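Local coordinates for sugar-binding transcriptional regulator, LacI family (PDB 3CS3), which probably acts as a LacI-family transcriptional regulator that binds DNA at control sites and responds to a sugar effector through its periplasmic-binding-protein-like portion, at residues 121-126 with 182-187; 188-193 with 223-228. All coordinates share one frame; numbering follows the deposited sequence.

Past the N-terminal strands and helices, the chain reaches strand 121-125, then runs through two helices and another strand before it returns along strand 179-183; contact 1 (121-126 with 182-187) closes that long excursion. Contact 2 (188-193 with 223-228) begins where contact 1 stops, on the same helix 186-196, and closes a shorter loop, so the two follow one another in series without nesting or crossing. Together they tie the middle of the four-stranded parallel sheet, the helix leaving it, and the segment leading into strand 227-229. Side chains join them directly: D186 OD1 probably accepts a hydrogen bond from T227 OG1, and M188 packs against L124 O and S125 O.

Contact 1 of 2, residues 121-126 with 182-187; sequences VLLLSG and FAFNDE
F184 has CG beside its backbone N and anti to the carbonyl carbon (chi1 -82°), and the ring built on it lies against S125, while F182 has CG anti to the backbone N (chi1 178°) and its CD2 edge meets L123. The S125 CA comes over one face of the F184 ring, 3.9 Å from the ring centroid, a CH-pi contact; S125 CB sits 3.7 Å from F184 CD1. L123 CD2 lies near the planes of both phenyl rings, 3.9 Å from F182 CD2 and 4.2 Å from F184 CE2, so one methyl touches the edges of both. F184 CD2 in turn stands 3.9 Å above the plane of the F182 ring, offset toward its rim. The backbones are joined by three bonds: F182 N to L122 O at 2.8 Å, L124 N to F182 O at 2.9 Å and F184 N to L124 O at 2.9 Å. Helices 102-115 and 131-146 pack on F182, and helix 131-146 on F184. After F184 the chain turns into helix 186-196, whose N-cap is N185, with its OD1 accepting from M188 N. This is parallel strand pairing followed by a strand-to-helix turn, as in the alpha/beta sheet of the periplasmic-binding-protein fold.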
loop_
_atom_site.group_PDB
_atom_site.type_symbol
_atom_site.label_atom_id
_atom_site.label_comp_id
_atom_site.label_asym_id
_atom_site.label_seq_id
_atom_site.Cartn_x
_atom_site.Cartn_y
_atom_site.Cartn_z
ATOM N N VAL A 121 3.279 30.875 -2.750
ATOM C CA VAL A 121 3.205 29.481 -2.343
ATOM C C VAL A 121 2.039 28.821 -3.062
ATOM O O VAL A 121 0.923 29.321 -3.031
ATOM C CB VAL A 121 3.073 29.333 -0.807
ATOM C CG1 VAL A 121 2.846 27.872 -0.407
ATOM C CG2 VAL A 121 4.322 29.856 -0.121
ATOM N N LEU A 122 2.311 27.706 -3.733
ATOM C CA LEU A 122 1.260 26.938 -4.389
ATOM C C LEU A 122 0.790 25.827 -3.446
ATOM O O LEU A 122 1.588 25.025 -2.966
ATOM C CB LEU A 122 1.728 26.413 -5.758
ATOM C CG LEU A 122 1.915 27.501 -6.834
ATOM C CD1 LEU A 122 3.326 28.083 -6.859
ATOM C CD2 LEU A 122 1.574 26.990 -8.206
ATOM N N LEU A 123 -0.506 25.823 -3.151
ATOM C CA LEU A 123 -1.073 24.907 -2.171
ATOM C C LEU A 123 -1.795 23.775 -2.877
ATOM O O LEU A 123 -2.939 23.925 -3.302
ATOM C CB LEU A 123 -2.019 25.638 -1.202
ATOM C CG LEU A 123 -1.482 26.805 -0.355
ATOM C CD1 LEU A 123 -2.635 27.584 0.277
ATOM C CD2 LEU A 123 -0.494 26.344 0.722
ATOM N N LEU A 124 -1.105 22.646 -3.016
ATOM C CA LEU A 124 -1.680 21.458 -3.637
ATOM C C LEU A 124 -2.467 20.695 -2.571
ATOM O O LEU A 124 -1.895 20.003 -1.722
ATOM C CB LEU A 124 -0.572 20.604 -4.270
ATOM C CG LEU A 124 -0.881 19.305 -5.029
ATOM C CD1 LEU A 124 -2.121 19.400 -5.928
ATOM C CD2 LEU A 124 0.351 18.879 -5.829
ATOM N N SER A 125 -3.783 20.858 -2.610
ATOM C CA SER A 125 -4.647 20.326 -1.575
ATOM C C SER A 125 -5.222 18.982 -1.978
ATOM O O SER A 125 -5.119 18.581 -3.136
ATOM C CB SER A 125 -5.778 21.314 -1.251
ATOM O OG SER A 125 -6.714 21.392 -2.307
ATOM N N GLY A 126 -5.816 18.287 -1.009
ATOM C CA GLY A 126 -6.633 17.118 -1.291
ATOM C C GLY A 126 -8.067 17.549 -1.551
ATOM O O GLY A 126 -8.312 18.701 -1.921
ATOM N N PHE A 182 3.471 23.568 -1.440
ATOM C CA PHE A 182 3.116 22.794 -0.262
ATOM C C PHE A 182 2.098 21.755 -0.710
ATOM O O PHE A 182 0.939 22.081 -0.977
ATOM C CB PHE A 182 2.584 23.699 0.855
ATOM C CG PHE A 182 2.138 22.966 2.101
ATOM C CD1 PHE A 182 2.717 21.752 2.487
ATOM C CD2 PHE A 182 1.162 23.526 2.922
ATOM C CE1 PHE A 182 2.291 21.088 3.635
ATOM C CE2 PHE A 182 0.740 22.872 4.082
ATOM C CZ PHE A 182 1.305 21.652 4.438
ATOM N N ALA A 183 2.569 20.513 -0.842
ATOM C CA ALA A 183 1.717 19.379 -1.185
ATOM C C ALA A 183 1.118 18.848 0.106
ATOM O O ALA A 183 1.829 18.669 1.091
ATOM C CB ALA A 183 2.515 18.311 -1.884
ATOM N N PHE A 184 -0.192 18.620 0.105
ATOM C CA PHE A 184 -0.913 18.300 1.341
ATOM C C PHE A 184 -0.722 16.844 1.759
ATOM O O PHE A 184 -1.003 16.488 2.907
ATOM C CB PHE A 184 -2.400 18.683 1.243
ATOM C CG PHE A 184 -2.683 20.156 1.514
ATOM C CD1 PHE A 184 -3.968 20.572 1.861
ATOM C CD2 PHE A 184 -1.670 21.122 1.440
ATOM C CE1 PHE A 184 -4.247 21.919 2.102
ATOM C CE2 PHE A 184 -1.939 22.469 1.685
ATOM C CZ PHE A 184 -3.228 22.868 2.024
ATOM N N ASN A 185 -0.262 16.011 0.822
ATOM C CA ASN A 185 0.388 14.751 1.179
ATOM C C ASN A 185 1.593 14.391 0.317
ATOM O O ASN A 185 1.792 14.976 -0.752
ATOM C CB ASN A 185 -0.605 13.585 1.366
ATOM C CG ASN A 185 -1.148 13.008 0.057
ATOM O OD1 ASN A 185 -0.807 13.425 -1.056
ATOM N ND2 ASN A 185 -2.009 12.013 0.207
ATOM N N ASP A 186 2.386 13.437 0.812
ATOM C CA ASP A 186 3.597 12.941 0.155
ATOM C C ASP A 186 3.335 12.297 -1.203
ATOM O O ASP A 186 4.167 12.381 -2.093
ATOM C CB ASP A 186 4.322 11.933 1.053
ATOM C CG ASP A 186 5.330 12.588 1.998
ATOM O OD1 ASP A 186 5.263 13.816 2.231
ATOM O OD2 ASP A 186 6.205 11.861 2.511
ATOM N N GLU A 187 2.181 11.659 -1.354
ATOM C CA GLU A 187 1.825 11.008 -2.614
ATOM C C GLU A 187 1.614 11.985 -3.754
ATOM O O GLU A 187 2.063 11.722 -4.871
ATOM C CB GLU A 187 0.578 10.160 -2.446
ATOM C CG GLU A 187 0.766 9.006 -1.506
ATOM C CD GLU A 187 -0.542 8.567 -0.930
ATOM O OE1 GLU A 187 -1.490 8.382 -1.726
ATOM O OE2 GLU A 187 -0.622 8.436 0.309
#

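Contact 2 of 2, residues 188-193 with 223-228; sequences MAIGVY and PRLATI
L225 lays its two methyls against A189, CD2 at 3.7 Å and CD1 at 3.9 Å from the A189 CB, while its CD1 also meets the edge of the Y193 ring near CE1. This is helix-to-loop packing in the periplasmic-binding-protein-like fold: helix 186-196, which follows a strand of the four-stranded parallel sheet, presents A189, I190 and Y193 to the segment that leads into strand 227-229. A189 and Y193 stand one helical turn apart, joined by the backbone bond from Y193 N to A189 O, and so face the same way. L225 has CG anti to its backbone N (chi1 174°), which carries the branch out toward the helix. I190 adds a looser touch, its CD1 4.4 Å from L225 CD2. I209 of strand 207-210 touches both A189 and L225, so the apolar patch continues onto the sheet. Farther along, the Y193 ring reaches P223, which follows a cis peptide bond; the ring carbon CE2 lies 4.1 Å from P223 CD, and the two side chains cross at a slant. The polar end of the tyrosine is used as well: Y193 OH donates to P223 O at 2.7 Å, tilted 34° from the plane of that carbonyl.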
loop_
_atom_site.group_PDB
_atom_site.type_symbol
_atom_site.label_atom_id
_atom_site.label_comp_id
_atom_site.label_asym_id
_atom_site.label_seq_id
_atom_site.Cartn_x
_atom_site.Cartn_y
_atom_site.Cartn_z
ATOM N N MET A 188 0.933 13.100 -3.473
ATOM C CA MET A 188 0.789 14.181 -4.453
ATOM C C MET A 188 2.158 14.796 -4.765
ATOM O O MET A 188 2.440 15.126 -5.911
ATOM C CB MET A 188 -0.221 15.249 -3.991
ATOM C CG MET A 188 -1.693 14.838 -4.145
ATOM S SD MET A 188 -2.940 16.113 -3.832
ATOM C CE MET A 188 -2.447 16.633 -2.188
ATOM N N ALA A 189 3.015 14.907 -3.749
ATOM C CA ALA A 189 4.390 15.379 -3.930
ATOM C C ALA A 189 5.222 14.448 -4.810
ATOM O O ALA A 189 6.004 14.924 -5.629
ATOM C CB ALA A 189 5.076 15.590 -2.581
ATOM N N ILE A 190 5.047 13.133 -4.645
ATOM C CA ILE A 190 5.724 12.136 -5.491
ATOM C C ILE A 190 5.258 12.252 -6.945
ATOM O O ILE A 190 6.064 12.141 -7.870
ATOM C CB ILE A 190 5.566 10.681 -4.944
ATOM C CG1 ILE A 190 6.293 10.510 -3.599
ATOM C CG2 ILE A 190 6.054 9.625 -5.960
ATOM C CD1 ILE A 190 7.793 10.823 -3.613
ATOM N N GLY A 191 3.963 12.506 -7.131
ATOM C CA GLY A 191 3.400 12.853 -8.440
ATOM C C GLY A 191 4.062 14.059 -9.086
ATOM O O GLY A 191 4.264 14.078 -10.297
ATOM N N VAL A 192 4.405 15.057 -8.272
ATOM C CA VAL A 192 5.136 16.234 -8.747
ATOM C C VAL A 192 6.552 15.845 -9.188
ATOM O O VAL A 192 6.990 16.262 -10.261
ATOM C CB VAL A 192 5.141 17.397 -7.699
ATOM C CG1 VAL A 192 6.004 18.569 -8.160
ATOM C CG2 VAL A 192 3.720 17.876 -7.429
ATOM N N TYR A 193 7.240 15.032 -8.375
ATOM C CA TYR A 193 8.549 14.456 -8.736
ATOM C C TYR A 193 8.521 13.753 -10.095
ATOM O O TYR A 193 9.422 13.949 -10.912
ATOM C CB TYR A 193 9.016 13.450 -7.686
ATOM C CG TYR A 193 9.786 14.015 -6.523
ATOM C CD1 TYR A 193 9.149 14.754 -5.527
ATOM C CD2 TYR A 193 11.148 13.782 -6.396
ATOM C CE1 TYR A 193 9.856 15.263 -4.445
ATOM C CE2 TYR A 193 11.867 14.283 -5.318
ATOM C CZ TYR A 193 11.212 15.023 -4.347
ATOM O OH TYR A 193 11.913 15.520 -3.276
ATOM N N PRO A 223 15.946 14.683 -4.670
ATOM C CA PRO A 223 16.457 14.689 -3.293
ATOM C C PRO A 223 15.375 14.344 -2.262
ATOM O O PRO A 223 14.207 14.225 -2.633
ATOM C CB PRO A 223 16.906 16.133 -3.116
ATOM C CG PRO A 223 15.954 16.920 -3.949
ATOM C CD PRO A 223 15.603 16.045 -5.127
ATOM N N ARG A 224 15.769 14.174 -0.996
ATOM C CA ARG A 224 14.855 13.751 0.080
ATOM C C ARG A 224 13.699 14.735 0.258
ATOM O O ARG A 224 13.903 15.948 0.386
ATOM C CB ARG A 224 15.633 13.510 1.394
ATOM C CG ARG A 224 14.938 13.911 2.699
ATOM C CD ARG A 224 14.464 12.752 3.557
ATOM N NE ARG A 224 13.011 12.580 3.522
ATOM C CZ ARG A 224 12.280 12.076 4.518
ATOM N NH1 ARG A 224 12.848 11.697 5.657
ATOM N NH2 ARG A 224 10.970 11.946 4.374
ATOM N N LEU A 225 12.484 14.199 0.221
ATOM C CA LEU A 225 11.277 15.008 0.320
ATOM C C LEU A 225 11.071 15.516 1.742
ATOM O O LEU A 225 10.805 14.732 2.660
ATOM C CB LEU A 225 10.054 14.223 -0.166
ATOM C CG LEU A 225 8.665 14.859 -0.001
ATOM C CD1 LEU A 225 8.528 16.158 -0.789
ATOM C CD2 LEU A 225 7.594 13.874 -0.418
ATOM N N ALA A 226 11.225 16.832 1.907
ATOM C CA ALA A 226 10.901 17.530 3.155
ATOM C C ALA A 226 9.411 17.361 3.429
ATOM O O ALA A 226 8.585 17.443 2.509
ATOM C CB ALA A 226 11.263 19.001 3.047
ATOM N N THR A 227 9.066 17.098 4.684
ATOM C CA THR A 227 7.733 16.586 4.988
ATOM C C THR A 227 7.346 16.777 6.443
ATOM O O THR A 227 8.176 17.143 7.276
ATOM C CB THR A 227 7.622 15.067 4.620
ATOM O OG1 THR A 227 6.265 14.629 4.752
ATOM C CG2 THR A 227 8.539 14.213 5.510
ATOM N N ILE A 228 6.073 16.524 6.731
ATOM C CA ILE A 228 5.552 16.554 8.092
ATOM C C ILE A 228 5.313 15.118 8.564
ATOM O O ILE A 228 4.553 14.367 7.957
ATOM C CB ILE A 228 4.252 17.379 8.185
ATOM C CG1 ILE A 228 4.441 18.800 7.607
ATOM C CG2 ILE A 228 3.746 17.407 9.611
ATOM C CD1 ILE A 228 5.375 19.719 8.408
#